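Local coordinates for uncharacterized protein Rv2277c (Mycobacterium tuberculosis, PDB 5VUG) that probably hydrolyses phosphoric diesters through a TIM-barrel domain of the glycerophosphodiester phosphodiesterase type, at residues Val46-Pro54 and Pro133-Val141; Gly243-Val251 and Gly264-Ser272. All coordinates share one frame; numbering follows the deposited sequence.

The two contacts illustrate how a TIM barrel is assembled: interaction 1 lays a helix across the outside of a strand and its hairpin, whereas interaction 2 joins two neighbouring parallel strands. Both involve strands of the one barrel sheet, and strand 12-16 links them, pairing with strand 41-48 of interaction 1 and with strand 267-270 of interaction 2. Their centres lie 26 Å apart, on opposite sides of the chain's centre, and their nearest atoms are about 12 Å apart. A bound glycerol lies about 4 Å from the side chain of Leu269 in interaction 2 but about 12 Å from that of Val46 in interaction 1, so of the two contacts it is interaction 2 that lies close to this ligand.

Interaction 1 (Val46-Pro54 and Pro133-Val141); sequences VQVSSDGVP and PLVSAVAQV
The turn that brings Gly52 and Pro54 against Ala137 is braced by Ser49 OG, a hydroxyl gripped by two hydrogen bonds. It accepts an almost straight hydrogen bond from Val53 N (2.9 Å, 165°) and donates to Asp51 OD1 at 2.7 Å, meeting the carboxylate on its anti side; the same OD1 also takes Val77 N. Backbone bonds from Gly52 N to Ser49 O and from Ser49 N to Val53 O complete a type I turn with a G1 bulge, in which Gly52 takes the positive-phi position. This is the tip of the hairpin between strands 41-48 and 54-56.

Against that frame lies the start of helix 134-145, whose segment 134-141 runs at 109° to strand 46-48, with Pro133, preceded by a cis peptide, at the N-cap. Leu134 has CG anti to its own N (chi1 174°), which sends its two methyls over the strand backbone: CD1 rests 3.6 Å from Gln47 C and also touches Val48 CB, while CD2 approaches Val46 O. The Val48 side chain runs past it the other way and uses CG2 to reach Ala137 CB at 4.1 Å. A turn farther on, the Pro54 ring fits between helical residues, its CG 3.6 Å from Ala137 O and its CD 3.9 Å from Val141 CG2. Val138 CG2 meets Val46 CG1 at 3.8 Å.

Helix 109-114 continues this apolar layer through Leu109, which touches both Pro54 and Val141. No hydrogen bond passes between the segments, and Leu134 N is buried without a partner. The chemistry therefore divides the work: polar bonds shape hairpin and helix separately, while van der Waals packing, aliphatic groups lying against each other and against backbone carbonyls, joins a barrel strand with its hairpin to an outer-layer helix.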
ATOM      1  N   VAL A  46     -10.920 -19.492  19.077  1.00  9.81           N
ATOM      2  CA  VAL A  46     -10.963 -20.927  19.360  1.00  9.59           C
ATOM      3  C   VAL A  46      -9.574 -21.544  19.193  1.00 10.12           C
ATOM      4  O   VAL A  46      -8.886 -21.296  18.193  1.00 11.15           O
ATOM      5  CB  VAL A  46     -11.997 -21.649  18.477  1.00 10.11           C
ATOM      6  CG1 VAL A  46     -12.207 -23.072  18.978  1.00 10.90           C
ATOM      7  CG2 VAL A  46     -13.318 -20.865  18.455  1.00 10.05           C
ATOM      8  N   GLN A  47      -9.163 -22.332  20.187  1.00 10.21           N
ATOM      9  CA  GLN A  47      -7.967 -23.174  20.138  1.00 10.75           C
ATOM     10  C   GLN A  47      -8.369 -24.572  20.603  1.00 11.71           C
ATOM     11  O   GLN A  47      -9.524 -24.809  20.958  1.00 15.40           O
ATOM     12  CB  GLN A  47      -6.803 -22.560  20.940  1.00 10.11           C
ATOM     13  CG  GLN A  47      -6.367 -21.190  20.396  1.00 11.80           C
ATOM     14  CD  GLN A  47      -5.082 -20.689  21.030  1.00 12.55           C
ATOM     15  OE1 GLN A  47      -4.054 -21.368  20.981  1.00 15.45           O
ATOM     16  NE2 GLN A  47      -5.129 -19.499  21.622  1.00 12.15           N
ATOM     17  N   VAL A  48      -7.449 -25.530  20.563  1.00 13.61           N
ATOM     18  CA  VAL A  48      -7.786 -26.910  20.896  1.00 13.18           C
ATOM     19  C   VAL A  48      -6.857 -27.445  21.985  1.00 14.15           C
ATOM     20  O   VAL A  48      -5.642 -27.201  21.973  1.00 14.45           O
ATOM     21  CB  VAL A  48      -7.836 -27.823  19.644  1.00 11.86           C
ATOM     22  CG1 VAL A  48      -6.460 -27.940  18.957  1.00 14.51           C
ATOM     23  CG2 VAL A  48      -8.386 -29.195  19.998  1.00 13.95           C
ATOM     24  N   SER A  49      -7.439 -28.162  22.941  1.00 13.13           N
ATOM     25  CA  SER A  49      -6.678 -28.784  24.015  1.00 13.80           C
ATOM     26  C   SER A  49      -5.794 -29.912  23.474  1.00 13.33           C
ATOM     27  O   SER A  49      -5.957 -30.388  22.341  1.00 13.49           O
ATOM     28  CB  SER A  49      -7.638 -29.374  25.045  1.00 14.34           C
ATOM     29  OG  SER A  49      -8.301 -30.514  24.510  1.00 13.60           O
ATOM     30  N   SER A  50      -4.859 -30.368  24.317  1.00 14.70           N
ATOM     31  CA  SER A  50      -4.020 -31.499  23.923  1.00 16.52           C
ATOM     32  C   SER A  50      -4.851 -32.739  23.619  1.00 17.06           C
ATOM     33  O   SER A  50      -4.445 -33.565  22.790  1.00 17.28           O
ATOM     34  CB  SER A  50      -2.996 -31.818  25.013  1.00 17.93           C
ATOM     35  OG  SER A  50      -3.627 -32.391  26.148  1.00 17.96           O
ATOM     36  N   ASP A  51      -6.009 -32.895  24.273  1.00 16.58           N
ATOM     37  CA  ASP A  51      -6.879 -34.041  24.035  1.00 17.23           C
ATOM     38  C   ASP A  51      -8.055 -33.721  23.110  1.00 15.11           C
ATOM     39  O   ASP A  51      -9.096 -34.393  23.172  1.00 15.71           O
ATOM     40  CB  ASP A  51      -7.300 -34.739  25.337  1.00 18.33           C
ATOM     41  CG  ASP A  51      -7.940 -33.805  26.352  1.00 17.70           C
ATOM     42  OD1 ASP A  51      -7.939 -32.576  26.153  1.00 17.51           O
ATOM     43  OD2 ASP A  51      -8.450 -34.329  27.369  1.00 21.26           O
ATOM     44  N   GLY A  52      -7.907 -32.711  22.259  1.00 13.62           N
ATOM     45  CA  GLY A  52      -8.787 -32.555  21.120  1.00 11.99           C
ATOM     46  C   GLY A  52     -10.115 -31.889  21.368  1.00 10.79           C
ATOM     47  O   GLY A  52     -11.029 -32.063  20.559  1.00 13.35           O
ATOM     48  N   VAL A  53     -10.251 -31.110  22.432  1.00 11.62           N
ATOM     49  CA  VAL A  53     -11.497 -30.405  22.720  1.00 12.02           C
ATOM     50  C   VAL A  53     -11.299 -28.928  22.398  1.00 11.34           C
ATOM     51  O   VAL A  53     -10.434 -28.277  23.001  1.00 11.79           O
ATOM     52  CB  VAL A  53     -11.948 -30.599  24.174  1.00 12.75           C
ATOM     53  CG1 VAL A  53     -13.252 -29.836  24.420  1.00 13.86           C
ATOM     54  CG2 VAL A  53     -12.101 -32.073  24.487  1.00 14.95           C
ATOM     55  N   PRO A  54     -12.072 -28.355  21.476  1.00 10.75           N
ATOM     56  CA  PRO A  54     -11.970 -26.910  21.233  1.00 10.23           C
ATOM     57  C   PRO A  54     -12.379 -26.134  22.477  1.00  8.99           C
ATOM     58  O   PRO A  54     -13.377 -26.455  23.134  1.00 10.67           O
ATOM     59  CB  PRO A  54     -12.949 -26.672  20.072  1.00 10.16           C
ATOM     60  CG  PRO A  54     -13.014 -28.013  19.374  1.00 11.48           C
ATOM     61  CD  PRO A  54     -12.943 -29.028  20.496  1.00 10.08           C
ATOM     62  N   PRO A 133      -4.941 -30.431  14.508  1.00 18.14           N
ATOM     63  CA  PRO A 133      -6.334 -30.896  14.418  1.00 14.90           C
ATOM     64  C   PRO A 133      -7.436 -29.902  14.792  1.00 15.35           C
ATOM     65  O   PRO A 133      -8.595 -30.336  14.897  1.00 15.36           O
ATOM     66  CB  PRO A 133      -6.352 -32.046  15.425  1.00 16.39           C
ATOM     67  CG  PRO A 133      -5.446 -31.560  16.506  1.00 19.56           C
ATOM     68  CD  PRO A 133      -4.324 -30.836  15.787  1.00 17.91           C
ATOM     69  N   LEU A 134      -7.095 -28.626  14.989  1.00 13.72           N
ATOM     70  CA  LEU A 134      -8.093 -27.632  15.392  1.00 12.66           C
ATOM     71  C   LEU A 134      -9.303 -27.616  14.455  1.00 10.00           C
ATOM     72  O   LEU A 134     -10.449 -27.631  14.909  1.00 10.93           O
ATOM     73  CB  LEU A 134      -7.457 -26.237  15.475  1.00 12.09           C
ATOM     74  CG  LEU A 134      -8.413 -25.075  15.758  1.00 13.65           C
ATOM     75  CD1 LEU A 134      -9.058 -25.257  17.122  1.00 15.01           C
ATOM     76  CD2 LEU A 134      -7.696 -23.716  15.679  1.00 14.66           C
ATOM     77  N   VAL A 135      -9.065 -27.580  13.140  1.00 11.14           N
ATOM     78  CA  VAL A 135     -10.170 -27.417  12.191  1.00 10.69           C
ATOM     79  C   VAL A 135     -11.123 -28.607  12.263  1.00 10.06           C
ATOM     80  O   VAL A 135     -12.348 -28.439  12.335  1.00 10.51           O
ATOM     81  CB  VAL A 135      -9.638 -27.159  10.769  1.00 12.05           C
ATOM     82  CG1 VAL A 135     -10.732 -27.325   9.733  1.00 11.31           C
ATOM     83  CG2 VAL A 135      -9.032 -25.741  10.668  1.00 13.01           C
ATOM     84  N   SER A 136     -10.578 -29.828  12.272  1.00 11.00           N
ATOM     85  CA  SER A 136     -11.423 -31.016  12.392  1.00 11.05           C
ATOM     86  C   SER A 136     -12.165 -31.047  13.727  1.00 11.45           C
ATOM     87  O   SER A 136     -13.355 -31.394  13.782  1.00 11.50           O
ATOM     88  CB  SER A 136     -10.577 -32.281  12.231  1.00 12.44           C
ATOM     89  OG  SER A 136     -11.385 -33.446  12.359  1.00 14.99           O
ATOM     90  N   ALA A 137     -11.471 -30.717  14.818  1.00 11.32           N
ATOM     91  CA  ALA A 137     -12.113 -30.728  16.127  1.00 10.56           C
ATOM     92  C   ALA A 137     -13.262 -29.729  16.180  1.00 10.99           C
ATOM     93  O   ALA A 137     -14.329 -30.022  16.744  1.00 12.09           O
ATOM     94  CB  ALA A 137     -11.078 -30.446  17.221  1.00 11.16           C
ATOM     95  N   VAL A 138     -13.076 -28.557  15.571  1.00 10.46           N
ATOM     96  CA  VAL A 138     -14.148 -27.566  15.541  1.00 10.70           C
ATOM     97  C   VAL A 138     -15.310 -28.059  14.692  1.00 11.57           C
ATOM     98  O   VAL A 138     -16.477 -27.945  15.093  1.00 11.66           O
ATOM     99  CB  VAL A 138     -13.624 -26.196  15.071  1.00  8.99           C
ATOM    100  CG1 VAL A 138     -14.809 -25.242  14.762  1.00 10.25           C
ATOM    101  CG2 VAL A 138     -12.717 -25.570  16.141  1.00 11.40           C
ATOM    102  N   ALA A 139     -15.011 -28.619  13.513  1.00 12.08           N
ATOM    103  CA  ALA A 139     -16.057 -29.163  12.655  1.00 11.44           C
ATOM    104  C   ALA A 139     -16.885 -30.208  13.392  1.00 13.98           C
ATOM    105  O   ALA A 139     -18.116 -30.224  13.279  1.00 14.55           O
ATOM    106  CB  ALA A 139     -15.447 -29.749  11.377  1.00 12.72           C
ATOM    107  N   GLN A 140     -16.230 -31.076  14.166  1.00 12.92           N
ATOM    108  CA  GLN A 140     -16.953 -32.129  14.871  1.00 11.68           C
ATOM    109  C   GLN A 140     -17.898 -31.560  15.921  1.00 12.29           C
ATOM    110  O   GLN A 140     -19.040 -32.027  16.042  1.00 15.86           O
ATOM    111  CB  GLN A 140     -15.970 -33.124  15.475  1.00 12.22           C
ATOM    112  CG  GLN A 140     -15.289 -33.983  14.421  1.00 15.16           C
ATOM    113  CD  GLN A 140     -14.201 -34.851  15.006  1.00 15.67           C
ATOM    114  OE1 GLN A 140     -14.450 -35.657  15.910  1.00 18.53           O
ATOM    115  NE2 GLN A 140     -12.980 -34.683  14.507  1.00 15.65           N
ATOM    116  N   VAL A 141     -17.452 -30.555  16.684  1.00 12.52           N
ATOM    117  CA  VAL A 141     -18.344 -29.904  17.646  1.00 11.55           C
ATOM    118  C   VAL A 141     -19.519 -29.254  16.928  1.00 14.18           C
ATOM    119  O   VAL A 141     -20.674 -29.393  17.340  1.00 13.75           O
ATOM    120  CB  VAL A 141     -17.589 -28.876  18.507  1.00 12.27           C
ATOM    121  CG1 VAL A 141     -18.592 -28.038  19.319  1.00 15.76           C
ATOM    122  CG2 VAL A 141     -16.609 -29.561  19.441  1.00 12.58           C
TER

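Interaction 2 (Gly243-Val251 and Gly264-Ser272); sequences GMKVMGFAV and GLDAVLVDS
The Phe249 ring meets Leu269 obliquely, CD1 lying 3.5 Å from Leu269 CD2, while the selenium of Met247, modelled as selenomethionine, sits in the ring plane at its edge. Tyr154 packs edge-to-face with the same ring, and Trp43 meets it with planes at about 75°. These groups belong to a beta-alpha-beta unit of the TIM barrel, in which helix 254-263 carries the chain between parallel strands 245-249 and 267-270.

The strands are stitched in parallel register by Gly248, whose N bonds to Ala267 O at 3.0 Å and whose O receives Leu269 N at 2.9 Å, nearly in line with the C=O bond. Val251 N continues the ladder to Leu269 O. At the opposite end a carboxylate stands in for a backbone acceptor: Asp266 CG is anti to its carbonyl carbon (chi1 -65°), bringing OD2 to 2.9 Å from Val246 N, which approaches on the anti side and 30° out of the carboxylate plane.

Met247 and Ala267 share one side of the sheet, Met247 CG touching Ala267 CB at 3.8 Å. On the other, Leu265 CD1 lies over the bare backbone of Gly248, and the Val251 and Val268 side chains cross at about a right angle, Val251 CG2 meeting Val268 CB. Beyond the strand ends one water bridges the two segments, donating to Val251 O at 2.7 Å and accepting from Asp271 N at 2.8 Å.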
ATOM      1  N   GLY A 243     -24.555 -11.073  -2.728  1.00 19.93           N
ATOM      2  CA  GLY A 243     -24.904 -11.649  -1.448  1.00 19.69           C
ATOM      3  C   GLY A 243     -23.797 -11.660  -0.416  1.00 18.41           C
ATOM      4  O   GLY A 243     -23.991 -12.233   0.659  1.00 18.93           O
HETATM    5  N   MSE A 244     -22.639 -11.063  -0.700  1.00 16.76           N
HETATM    6  CA  MSE A 244     -21.597 -10.937   0.317  1.00 14.13           C
HETATM    7  C   MSE A 244     -22.089 -10.095   1.489  1.00 12.14           C
HETATM    8  O   MSE A 244     -22.908  -9.191   1.325  1.00 14.76           O
HETATM    9  CB  MSE A 244     -20.324 -10.287  -0.237  1.00 14.11           C
HETATM   10  CG  MSE A 244     -19.550 -11.135  -1.242  1.00 14.93           C
HETATM   11 SE   MSE A 244     -17.674 -10.566  -1.409  0.82 19.28          SE
HETATM   12  CE  MSE A 244     -16.895 -11.558   0.071  1.00 15.63           C
ATOM     13  N   LYS A 245     -21.563 -10.392   2.674  1.00 11.38           N
ATOM     14  CA  LYS A 245     -21.805  -9.604   3.874  1.00 11.48           C
ATOM     15  C   LYS A 245     -20.460  -9.113   4.383  1.00 10.82           C
ATOM     16  O   LYS A 245     -19.469  -9.846   4.325  1.00 12.09           O
ATOM     17  CB  LYS A 245     -22.512 -10.451   4.943  1.00 13.86           C
ATOM     18  CG  LYS A 245     -23.878 -10.966   4.490  1.00 17.13           C
ATOM     19  CD  LYS A 245     -24.467 -11.944   5.486  1.00 22.78           C
ATOM     20  CE  LYS A 245     -25.863 -12.396   5.050  1.00 31.01           C
ATOM     21  NZ  LYS A 245     -26.536 -13.262   6.061  1.00 35.97           N
ATOM     22  N   VAL A 246     -20.405  -7.858   4.831  1.00 11.37           N
ATOM     23  CA  VAL A 246     -19.136  -7.223   5.180  1.00 10.16           C
ATOM     24  C   VAL A 246     -19.174  -6.710   6.614  1.00 10.62           C
ATOM     25  O   VAL A 246     -20.156  -6.094   7.051  1.00 11.24           O
ATOM     26  CB  VAL A 246     -18.701  -6.127   4.179  1.00 10.62           C
ATOM     27  CG1 VAL A 246     -18.364  -6.757   2.819  1.00 13.00           C
ATOM     28  CG2 VAL A 246     -19.773  -5.053   4.025  1.00 13.73           C
HETATM   29  N   MSE A 247     -18.095  -6.976   7.343  1.00 10.01           N
HETATM   30  CA  MSE A 247     -17.952  -6.538   8.729  1.00  9.51           C
HETATM   31  C   MSE A 247     -16.775  -5.596   8.901  1.00  9.92           C
HETATM   32  O   MSE A 247     -15.676  -5.848   8.378  1.00 11.53           O
HETATM   33  CB  MSE A 247     -17.768  -7.748   9.651  1.00 11.85           C
HETATM   34  CG  MSE A 247     -17.692  -7.382  11.152  1.00 10.89           C
HETATM   35 SE   MSE A 247     -17.448  -8.962  12.288  0.80 15.34          SE
HETATM   36  CE  MSE A 247     -18.834 -10.096  11.549  1.00 12.14           C
ATOM     37  N   GLY A 248     -17.000  -4.505   9.632  1.00  9.58           N
ATOM     38  CA  GLY A 248     -15.905  -3.631  10.010  1.00 10.12           C
ATOM     39  C   GLY A 248     -15.278  -4.103  11.305  1.00 11.09           C
ATOM     40  O   GLY A 248     -15.991  -4.296  12.295  1.00 10.98           O
ATOM     41  N   PHE A 249     -13.967  -4.339  11.309  1.00 10.74           N
ATOM     42  CA  PHE A 249     -13.276  -4.741  12.528  1.00 10.15           C
ATOM     43  C   PHE A 249     -12.817  -3.498  13.293  1.00 10.85           C
ATOM     44  O   PHE A 249     -12.650  -2.413  12.728  1.00 11.25           O
ATOM     45  CB  PHE A 249     -12.031  -5.579  12.202  1.00  8.47           C
ATOM     46  CG  PHE A 249     -12.318  -6.900  11.513  1.00 10.32           C
ATOM     47  CD1 PHE A 249     -13.568  -7.505  11.587  1.00 12.54           C
ATOM     48  CD2 PHE A 249     -11.298  -7.562  10.836  1.00  9.23           C
ATOM     49  CE1 PHE A 249     -13.801  -8.740  10.975  1.00 10.40           C
ATOM     50  CE2 PHE A 249     -11.525  -8.785  10.212  1.00  9.69           C
ATOM     51  CZ  PHE A 249     -12.778  -9.374  10.290  1.00 10.82           C
ATOM     52  N   ALA A 250     -12.584  -3.678  14.594  1.00 10.96           N
ATOM     53  CA  ALA A 250     -12.004  -2.633  15.445  1.00 12.41           C
ATOM     54  C   ALA A 250     -12.830  -1.343  15.409  1.00 14.73           C
ATOM     55  O   ALA A 250     -12.307  -0.243  15.215  1.00 16.25           O
ATOM     56  CB  ALA A 250     -10.532  -2.383  15.101  1.00 13.17           C
ATOM     57  N   VAL A 251     -14.141  -1.492  15.581  1.00 11.54           N
ATOM     58  CA  VAL A 251     -15.062  -0.361  15.631  1.00 11.51           C
ATOM     59  C   VAL A 251     -15.139   0.071  17.092  1.00 13.83           C
ATOM     60  O   VAL A 251     -15.697  -0.641  17.933  1.00 16.54           O
ATOM     61  CB  VAL A 251     -16.436  -0.744  15.068  1.00 11.16           C
ATOM     62  CG1 VAL A 251     -17.448   0.409  15.225  1.00 13.06           C
ATOM     63  CG2 VAL A 251     -16.295  -1.176  13.588  1.00 12.91           C
ATOM     64  N   GLY A 264     -23.244   1.406   5.176  1.00 16.48           N
ATOM     65  CA  GLY A 264     -24.022   0.186   5.101  1.00 15.93           C
ATOM     66  C   GLY A 264     -23.268  -1.100   5.365  1.00 16.00           C
ATOM     67  O   GLY A 264     -23.597  -2.131   4.767  1.00 17.12           O
ATOM     68  N   LEU A 265     -22.255  -1.082   6.232  1.00 14.51           N
ATOM     69  CA  LEU A 265     -21.652  -2.341   6.652  1.00 11.41           C
ATOM     70  C   LEU A 265     -22.706  -3.230   7.303  1.00 10.59           C
ATOM     71  O   LEU A 265     -23.559  -2.761   8.061  1.00 13.11           O
ATOM     72  CB  LEU A 265     -20.526  -2.094   7.652  1.00 13.05           C
ATOM     73  CG  LEU A 265     -19.303  -1.318   7.168  1.00 12.28           C
ATOM     74  CD1 LEU A 265     -18.233  -1.297   8.260  1.00 13.22           C
ATOM     75  CD2 LEU A 265     -18.751  -1.903   5.873  1.00 16.40           C
ATOM     76  N   ASP A 266     -22.637  -4.527   7.008  1.00 10.05           N
ATOM     77  CA  ASP A 266     -23.589  -5.467   7.588  1.00 10.71           C
ATOM     78  C   ASP A 266     -23.385  -5.623   9.085  1.00 10.50           C
ATOM     79  O   ASP A 266     -24.342  -5.935   9.810  1.00 11.71           O
ATOM     80  CB  ASP A 266     -23.471  -6.827   6.905  1.00 11.90           C
ATOM     81  CG  ASP A 266     -23.876  -6.773   5.457  1.00 15.02           C
ATOM     82  OD1 ASP A 266     -25.090  -6.857   5.165  1.00 20.07           O
ATOM     83  OD2 ASP A 266     -22.982  -6.609   4.615  1.00 12.69           O
ATOM     84  N   ALA A 267     -22.154  -5.429   9.563  1.00 10.01           N
ATOM     85  CA  ALA A 267     -21.829  -5.700  10.955  1.00 10.16           C
ATOM     86  C   ALA A 267     -20.639  -4.852  11.377  1.00  9.37           C
ATOM     87  O   ALA A 267     -19.811  -4.448  10.547  1.00 10.01           O
ATOM     88  CB  ALA A 267     -21.478  -7.186  11.143  1.00 10.79           C
ATOM     89  N   VAL A 268     -20.564  -4.591  12.686  1.00  8.64           N
ATOM     90  CA  VAL A 268     -19.412  -3.955  13.315  1.00  8.57           C
ATOM     91  C   VAL A 268     -18.946  -4.807  14.487  1.00  9.51           C
ATOM     92  O   VAL A 268     -19.762  -5.350  15.243  1.00 11.35           O
ATOM     93  CB  VAL A 268     -19.708  -2.514  13.784  1.00 10.10           C
ATOM     94  CG1 VAL A 268     -19.954  -1.608  12.591  1.00 12.77           C
ATOM     95  CG2 VAL A 268     -20.906  -2.468  14.750  1.00 11.39           C
ATOM     96  N   LEU A 269     -17.628  -4.925  14.633  1.00  9.85           N
ATOM     97  CA  LEU A 269     -17.014  -5.774  15.653  1.00  9.11           C
ATOM     98  C   LEU A 269     -16.539  -4.874  16.793  1.00 10.55           C
ATOM     99  O   LEU A 269     -15.627  -4.064  16.604  1.00 10.67           O
ATOM    100  CB  LEU A 269     -15.850  -6.541  15.028  1.00  9.67           C
ATOM    101  CG  LEU A 269     -15.174  -7.657  15.824  1.00  9.70           C
ATOM    102  CD1 LEU A 269     -16.192  -8.674  16.334  1.00  9.43           C
ATOM    103  CD2 LEU A 269     -14.139  -8.364  14.943  1.00 10.08           C
ATOM    104  N   VAL A 270     -17.157  -5.015  17.973  1.00  9.89           N
ATOM    105  CA  VAL A 270     -17.009  -4.058  19.071  1.00  9.42           C
ATOM    106  C   VAL A 270     -16.453  -4.726  20.329  1.00 10.15           C
ATOM    107  O   VAL A 270     -16.866  -5.829  20.706  1.00 11.95           O
ATOM    108  CB  VAL A 270     -18.331  -3.314  19.374  1.00 10.52           C
ATOM    109  CG1 VAL A 270     -18.870  -2.642  18.110  1.00 12.71           C
ATOM    110  CG2 VAL A 270     -19.382  -4.250  19.996  1.00 13.24           C
ATOM    111  N   ASP A 271     -15.527  -4.029  21.003  1.00 11.98           N
ATOM    112  CA  ASP A 271     -14.989  -4.525  22.265  1.00 12.73           C
ATOM    113  C   ASP A 271     -15.940  -4.305  23.431  1.00 12.62           C
ATOM    114  O   ASP A 271     -15.823  -4.998  24.448  1.00 14.47           O
ATOM    115  CB  ASP A 271     -13.657  -3.848  22.603  1.00 14.32           C
ATOM    116  CG  ASP A 271     -12.511  -4.313  21.716  1.00 20.63           C
ATOM    117  OD1 ASP A 271     -12.751  -5.074  20.761  1.00 24.07           O
ATOM    118  OD2 ASP A 271     -11.355  -3.924  21.991  1.00 23.79           O
ATOM    119  N   SER A 272     -16.862  -3.351  23.327  1.00 11.78           N
ATOM    120  CA  SER A 272     -17.775  -3.045  24.429  1.00 12.59           C
ATOM    121  C   SER A 272     -19.218  -3.076  23.956  1.00 12.80           C
ATOM    122  O   SER A 272     -19.759  -2.051  23.516  1.00 14.70           O
ATOM    123  CB  SER A 272     -17.459  -1.690  25.055  1.00 13.21           C
ATOM    124  OG  SER A 272     -18.374  -1.397  26.095  1.00 16.16           O
TER
HETATM  125  O   HOH W   1     -14.305  -1.685  19.996  1.00 27.38           O